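Mgp-operon protein 3 (Mycoplasma pneumoniae, PDB 6RJ1) probably serves as a surface adhesin of this human pathogen, taking part in attachment to host cells together with the immunodominant protein P1. Local coordinates at residues R811-T825 against F900-A914. Sequence-based numbering, arbitrary orientation.
Sequences RLNFNPDTDKLLDST and FNEDANTTTLSQAPA
R811, on strand 808-815 of one antiparallel sheet, lies with its CA 5.9 Å from the CA of A914, where a long loop enters strand 914-920 of the next sheet; the two sheets are probably neighbouring blades of a beta-propeller, as expected for this adhesin family. The backbones are farther apart at N815 and F900, whose CA atoms are separated by 8.0 Å, and side chains bridge them. Beyond N815 the strand turns back through a hairpin, D819 and K820 sharing N815 as their partner in a G1 bulge, and brings L822 and S824 to the loop. With CG anti to the backbone N (chi1 -171°) and the chain extended to NE, R811 reaches A914: NH1 donates a hydrogen bond of 2.8 Å to A914 O, which lies close to the guanidinium plane, though NH1 sits above that carbonyl's plane. P913 CB packs over one guanidinium face. E899, next to F900 in the same loop, forms a salt bridge with NH2 of R811. N813 ND2 donates to P913 O (3.1 Å) on a lone pair in the carbonyl plane and also to I832 O, while OD1 is hydrogen-bonded to S800 OG. L822 fills the middle: CD1 sits over the centre of the F900 ring, 3.9 Å from the centroid, and CD2 packs against P913 CD at 4.3 Å. The side-chain nitrogen ND2 of N901 lies over the centre of the opposite face, P816 CD meets the ring edge, and N815 ND2 approaches obliquely, the N815 amide plane 61° from the ring plane. Farther out, the hydroxyls S824 OG and T908 OG1 close the contact with a 2.7 Å hydrogen bond.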
loop_
_atom_site.group_PDB
_atom_site.type_symbol
_atom_site.label_atom_id
_atom_site.label_comp_id
_atom_site.label_asym_id
_atom_site.label_seq_id
_atom_site.Cartn_x
_atom_site.Cartn_y
_atom_site.Cartn_z
ATOM N N ARG A 811 -9.196 13.245 2.863
ATOM C CA ARG A 811 -9.799 13.915 1.726
ATOM C C ARG A 811 -8.700 14.513 0.857
ATOM O O ARG A 811 -7.770 15.159 1.366
ATOM C CB ARG A 811 -10.771 15.009 2.190
ATOM C CG ARG A 811 -11.588 15.589 1.050
ATOM C CD ARG A 811 -12.509 16.677 1.514
ATOM N NE ARG A 811 -13.017 17.440 0.383
ATOM C CZ ARG A 811 -13.838 18.476 0.488
ATOM N NH1 ARG A 811 -14.251 18.887 1.681
ATOM N NH2 ARG A 811 -14.260 19.105 -0.597
ATOM N N LEU A 812 -8.828 14.309 -0.456
ATOM C CA LEU A 812 -7.894 14.817 -1.453
ATOM C C LEU A 812 -8.599 15.839 -2.323
ATOM O O LEU A 812 -9.604 15.523 -2.949
ATOM C CB LEU A 812 -7.274 13.666 -2.263
ATOM C CG LEU A 812 -6.678 12.524 -1.427
ATOM C CD1 LEU A 812 -6.333 11.338 -2.295
ATOM C CD2 LEU A 812 -5.492 12.993 -0.589
ATOM N N ASN A 813 -8.110 17.082 -2.298
ATOM C CA ASN A 813 -8.707 18.221 -2.999
ATOM C C ASN A 813 -7.962 18.605 -4.260
ATOM O O ASN A 813 -6.728 18.583 -4.293
ATOM C CB ASN A 813 -8.860 19.414 -2.051
ATOM C CG ASN A 813 -9.489 19.028 -0.738
ATOM O OD1 ASN A 813 -10.678 18.700 -0.662
ATOM N ND2 ASN A 813 -8.695 19.029 0.322
ATOM N N PHE A 814 -8.729 18.958 -5.305
ATOM C CA PHE A 814 -8.206 19.315 -6.623
ATOM C C PHE A 814 -8.775 20.629 -7.139
ATOM O O PHE A 814 -9.868 21.033 -6.735
ATOM C CB PHE A 814 -8.490 18.184 -7.638
ATOM C CG PHE A 814 -8.085 16.798 -7.189
ATOM C CD1 PHE A 814 -6.782 16.348 -7.360
ATOM C CD2 PHE A 814 -9.001 15.948 -6.587
ATOM C CE1 PHE A 814 -6.405 15.073 -6.931
ATOM C CE2 PHE A 814 -8.621 14.675 -6.157
ATOM C CZ PHE A 814 -7.324 14.248 -6.330
ATOM N N ASN A 815 -8.028 21.292 -8.042
ATOM C CA ASN A 815 -8.432 22.531 -8.708
ATOM C C ASN A 815 -9.209 22.116 -9.977
ATOM O O ASN A 815 -8.615 21.538 -10.890
ATOM C CB ASN A 815 -7.203 23.379 -9.059
ATOM C CG ASN A 815 -7.519 24.744 -9.610
ATOM O OD1 ASN A 815 -8.179 24.900 -10.644
ATOM N ND2 ASN A 815 -7.032 25.771 -8.936
ATOM N N PRO A 816 -10.534 22.350 -10.045
ATOM C CA PRO A 816 -11.289 21.907 -11.233
ATOM C C PRO A 816 -11.062 22.729 -12.510
ATOM O O PRO A 816 -11.380 22.254 -13.606
ATOM C CB PRO A 816 -12.741 21.955 -10.761
ATOM C CG PRO A 816 -12.760 23.000 -9.704
ATOM C CD PRO A 816 -11.413 22.990 -9.043
ATOM N N ASP A 817 -10.520 23.948 -12.373
ATOM C CA ASP A 817 -10.243 24.832 -13.508
ATOM C C ASP A 817 -8.970 24.428 -14.267
ATOM O O ASP A 817 -8.815 24.821 -15.429
ATOM C CB ASP A 817 -10.150 26.304 -13.055
ATOM C CG ASP A 817 -11.300 26.793 -12.193
ATOM O OD1 ASP A 817 -12.472 26.480 -12.524
ATOM O OD2 ASP A 817 -11.031 27.506 -11.197
ATOM N N THR A 818 -8.058 23.670 -13.609
ATOM C CA THR A 818 -6.784 23.228 -14.190
ATOM C C THR A 818 -6.599 21.702 -14.170
ATOM O O THR A 818 -5.688 21.199 -14.836
ATOM C CB THR A 818 -5.589 23.905 -13.481
ATOM O OG1 THR A 818 -5.530 23.483 -12.114
ATOM C CG2 THR A 818 -5.605 25.432 -13.595
ATOM N N ASP A 819 -7.440 20.976 -13.390
ATOM C CA ASP A 819 -7.408 19.520 -13.202
ATOM C C ASP A 819 -6.052 19.077 -12.636
ATOM O O ASP A 819 -5.414 18.133 -13.115
ATOM C CB ASP A 819 -7.842 18.749 -14.465
ATOM C CG ASP A 819 -9.251 19.077 -14.925
ATOM O OD1 ASP A 819 -10.194 18.908 -14.119
ATOM O OD2 ASP A 819 -9.411 19.498 -16.091
ATOM N N LYS A 820 -5.624 19.811 -11.602
ATOM C CA LYS A 820 -4.379 19.639 -10.858
ATOM C C LYS A 820 -4.701 19.600 -9.354
ATOM O O LYS A 820 -5.848 19.827 -8.971
ATOM C CB LYS A 820 -3.419 20.806 -11.170
ATOM C CG LYS A 820 -2.836 20.779 -12.577
ATOM C CD LYS A 820 -2.069 22.056 -12.882
ATOM C CE LYS A 820 -1.385 22.016 -14.227
ATOM N NZ LYS A 820 -0.077 21.312 -14.160
ATOM N N LEU A 821 -3.698 19.311 -8.509
ATOM C CA LEU A 821 -3.830 19.278 -7.049
ATOM C C LEU A 821 -4.110 20.692 -6.523
ATOM O O LEU A 821 -3.530 21.649 -7.040
ATOM C CB LEU A 821 -2.520 18.744 -6.445
ATOM C CG LEU A 821 -2.451 17.282 -5.983
ATOM C CD1 LEU A 821 -2.956 16.317 -7.031
ATOM C CD2 LEU A 821 -1.041 16.912 -5.680
ATOM N N LEU A 822 -5.013 20.832 -5.527
ATOM C CA LEU A 822 -5.362 22.136 -4.951
ATOM C C LEU A 822 -4.192 22.731 -4.152
ATOM O O LEU A 822 -3.742 22.146 -3.164
ATOM C CB LEU A 822 -6.648 22.049 -4.115
ATOM C CG LEU A 822 -7.336 23.376 -3.763
ATOM C CD1 LEU A 822 -8.000 24.010 -4.982
ATOM C CD2 LEU A 822 -8.368 23.175 -2.666
ATOM N N ASP A 823 -3.679 23.878 -4.632
ATOM C CA ASP A 823 -2.515 24.575 -4.083
ATOM C C ASP A 823 -2.812 26.042 -3.703
ATOM O O ASP A 823 -3.822 26.611 -4.125
ATOM C CB ASP A 823 -1.365 24.492 -5.116
ATOM C CG ASP A 823 0.019 24.864 -4.606
ATOM O OD1 ASP A 823 0.586 24.085 -3.798
ATOM O OD2 ASP A 823 0.545 25.922 -5.029
ATOM N N SER A 824 -1.927 26.637 -2.882
ATOM C CA SER A 824 -1.986 28.034 -2.445
ATOM C C SER A 824 -0.611 28.705 -2.642
ATOM O O SER A 824 0.381 28.011 -2.902
ATOM C CB SER A 824 -2.429 28.128 -0.985
ATOM O OG SER A 824 -2.597 29.479 -0.583
ATOM N N THR A 825 -0.564 30.053 -2.528
ATOM C CA THR A 825 0.661 30.857 -2.671
ATOM C C THR A 825 1.673 30.559 -1.542
ATOM O O THR A 825 2.843 30.291 -1.834
ATOM C CB THR A 825 0.323 32.365 -2.775
ATOM O OG1 THR A 825 -0.688 32.569 -3.766
ATOM C CG2 THR A 825 1.549 33.229 -3.100
ATOM N N PHE A 900 -13.641 25.644 -2.435
ATOM C CA PHE A 900 -13.005 26.455 -3.478
ATOM C C PHE A 900 -14.064 27.180 -4.317
ATOM O O PHE A 900 -15.012 26.548 -4.792
ATOM C CB PHE A 900 -12.084 25.579 -4.348
ATOM C CG PHE A 900 -11.131 26.306 -5.274
ATOM C CD1 PHE A 900 -10.252 27.268 -4.783
ATOM C CD2 PHE A 900 -11.057 25.973 -6.621
ATOM C CE1 PHE A 900 -9.363 27.929 -5.637
ATOM C CE2 PHE A 900 -10.159 26.626 -7.471
ATOM C CZ PHE A 900 -9.318 27.599 -6.973
ATOM N N ASN A 901 -13.923 28.516 -4.453
ATOM C CA ASN A 901 -14.853 29.411 -5.161
ATOM C C ASN A 901 -16.291 29.321 -4.607
ATOM O O ASN A 901 -17.248 29.458 -5.374
ATOM C CB ASN A 901 -14.835 29.223 -6.702
ATOM C CG ASN A 901 -13.545 28.756 -7.332
ATOM O OD1 ASN A 901 -13.519 27.737 -8.031
ATOM N ND2 ASN A 901 -12.461 29.484 -7.135
ATOM N N GLU A 902 -16.435 29.108 -3.271
ATOM C CA GLU A 902 -17.726 29.023 -2.560
ATOM C C GLU A 902 -18.553 30.307 -2.780
ATOM O O GLU A 902 -19.778 30.243 -2.917
ATOM C CB GLU A 902 -17.503 28.754 -1.063
ATOM C CG GLU A 902 -18.706 28.160 -0.349
ATOM C CD GLU A 902 -18.378 27.342 0.885
ATOM O OE1 GLU A 902 -18.699 26.132 0.894
ATOM O OE2 GLU A 902 -17.805 27.905 1.844
ATOM N N ASP A 903 -17.858 31.459 -2.854
ATOM C CA ASP A 903 -18.408 32.782 -3.153
ATOM C C ASP A 903 -17.500 33.507 -4.176
ATOM O O ASP A 903 -16.438 32.978 -4.535
ATOM C CB ASP A 903 -18.655 33.616 -1.875
ATOM C CG ASP A 903 -17.434 33.851 -1.008
ATOM O OD1 ASP A 903 -17.128 32.980 -0.163
ATOM O OD2 ASP A 903 -16.796 34.915 -1.161
ATOM N N ALA A 904 -17.938 34.692 -4.661
ATOM C CA ALA A 904 -17.234 35.503 -5.662
ATOM C C ALA A 904 -15.751 35.813 -5.340
ATOM O O ALA A 904 -14.900 35.626 -6.213
ATOM C CB ALA A 904 -17.999 36.790 -5.924
ATOM N N ASN A 905 -15.449 36.259 -4.097
ATOM C CA ASN A 905 -14.097 36.643 -3.666
ATOM C C ASN A 905 -13.221 35.486 -3.147
ATOM O O ASN A 905 -12.049 35.730 -2.839
ATOM C CB ASN A 905 -14.143 37.788 -2.638
ATOM C CG ASN A 905 -15.118 37.596 -1.499
ATOM O OD1 ASN A 905 -16.207 38.190 -1.475
ATOM N ND2 ASN A 905 -14.747 36.766 -0.528
ATOM N N THR A 906 -13.753 34.240 -3.075
ATOM C CA THR A 906 -12.978 33.082 -2.610
ATOM C C THR A 906 -11.910 32.726 -3.663
ATOM O O THR A 906 -12.154 31.949 -4.595
ATOM C CB THR A 906 -13.897 31.924 -2.166
ATOM O OG1 THR A 906 -14.682 32.390 -1.073
ATOM C CG2 THR A 906 -13.122 30.681 -1.707
ATOM N N THR A 907 -10.733 33.356 -3.513
ATOM C CA THR A 907 -9.576 33.196 -4.388
ATOM C C THR A 907 -8.716 32.062 -3.823
ATOM O O THR A 907 -8.848 30.920 -4.269
ATOM C CB THR A 907 -8.840 34.547 -4.538
ATOM O OG1 THR A 907 -9.795 35.592 -4.746
ATOM C CG2 THR A 907 -7.813 34.538 -5.668
ATOM N N THR A 908 -7.874 32.374 -2.816
ATOM C CA THR A 908 -7.009 31.406 -2.142
ATOM C C THR A 908 -7.680 30.857 -0.879
ATOM O O THR A 908 -8.465 31.563 -0.239
ATOM C CB THR A 908 -5.590 31.982 -1.891
ATOM O OG1 THR A 908 -4.738 30.938 -1.399
ATOM C CG2 THR A 908 -5.578 33.190 -0.934
ATOM N N LEU A 909 -7.372 29.597 -0.534
ATOM C CA LEU A 909 -7.910 28.966 0.663
ATOM C C LEU A 909 -6.791 28.751 1.670
ATOM O O LEU A 909 -5.733 28.235 1.309
ATOM C CB LEU A 909 -8.632 27.653 0.316
ATOM C CG LEU A 909 -9.947 27.375 1.053
ATOM C CD1 LEU A 909 -11.040 28.373 0.666
ATOM C CD2 LEU A 909 -10.436 25.984 0.755
ATOM N N SER A 910 -7.005 29.200 2.919
ATOM C CA SER A 910 -6.029 29.097 4.010
ATOM C C SER A 910 -6.033 27.715 4.652
ATOM O O SER A 910 -4.966 27.195 4.985
ATOM C CB SER A 910 -6.272 30.177 5.061
ATOM O OG SER A 910 -7.598 30.135 5.563
ATOM N N GLN A 911 -7.228 27.122 4.818
ATOM C CA GLN A 911 -7.425 25.793 5.404
ATOM C C GLN A 911 -7.782 24.767 4.328
ATOM O O GLN A 911 -8.456 25.105 3.354
ATOM C CB GLN A 911 -8.530 25.846 6.474
ATOM C CG GLN A 911 -8.025 25.604 7.891
ATOM C CD GLN A 911 -8.109 24.147 8.273
ATOM O OE1 GLN A 911 -9.097 23.693 8.865
ATOM N NE2 GLN A 911 -7.074 23.379 7.943
ATOM N N ALA A 912 -7.340 23.515 4.512
ATOM C CA ALA A 912 -7.626 22.418 3.587
ATOM C C ALA A 912 -9.068 21.942 3.771
ATOM O O ALA A 912 -9.422 21.627 4.912
ATOM C CB ALA A 912 -6.674 21.259 3.842
ATOM N N PRO A 913 -9.918 21.874 2.704
ATOM C CA PRO A 913 -11.291 21.360 2.894
ATOM C C PRO A 913 -11.233 19.908 3.372
ATOM O O PRO A 913 -10.502 19.091 2.802
ATOM C CB PRO A 913 -11.933 21.489 1.506
ATOM C CG PRO A 913 -11.036 22.371 0.732
ATOM C CD PRO A 913 -9.664 22.199 1.288
ATOM N N ALA A 914 -11.924 19.625 4.482
ATOM C CA ALA A 914 -11.901 18.317 5.129
ATOM C C ALA A 914 -13.143 17.453 4.898
ATOM O O ALA A 914 -14.128 17.901 4.312
ATOM C CB ALA A 914 -11.642 18.490 6.620
#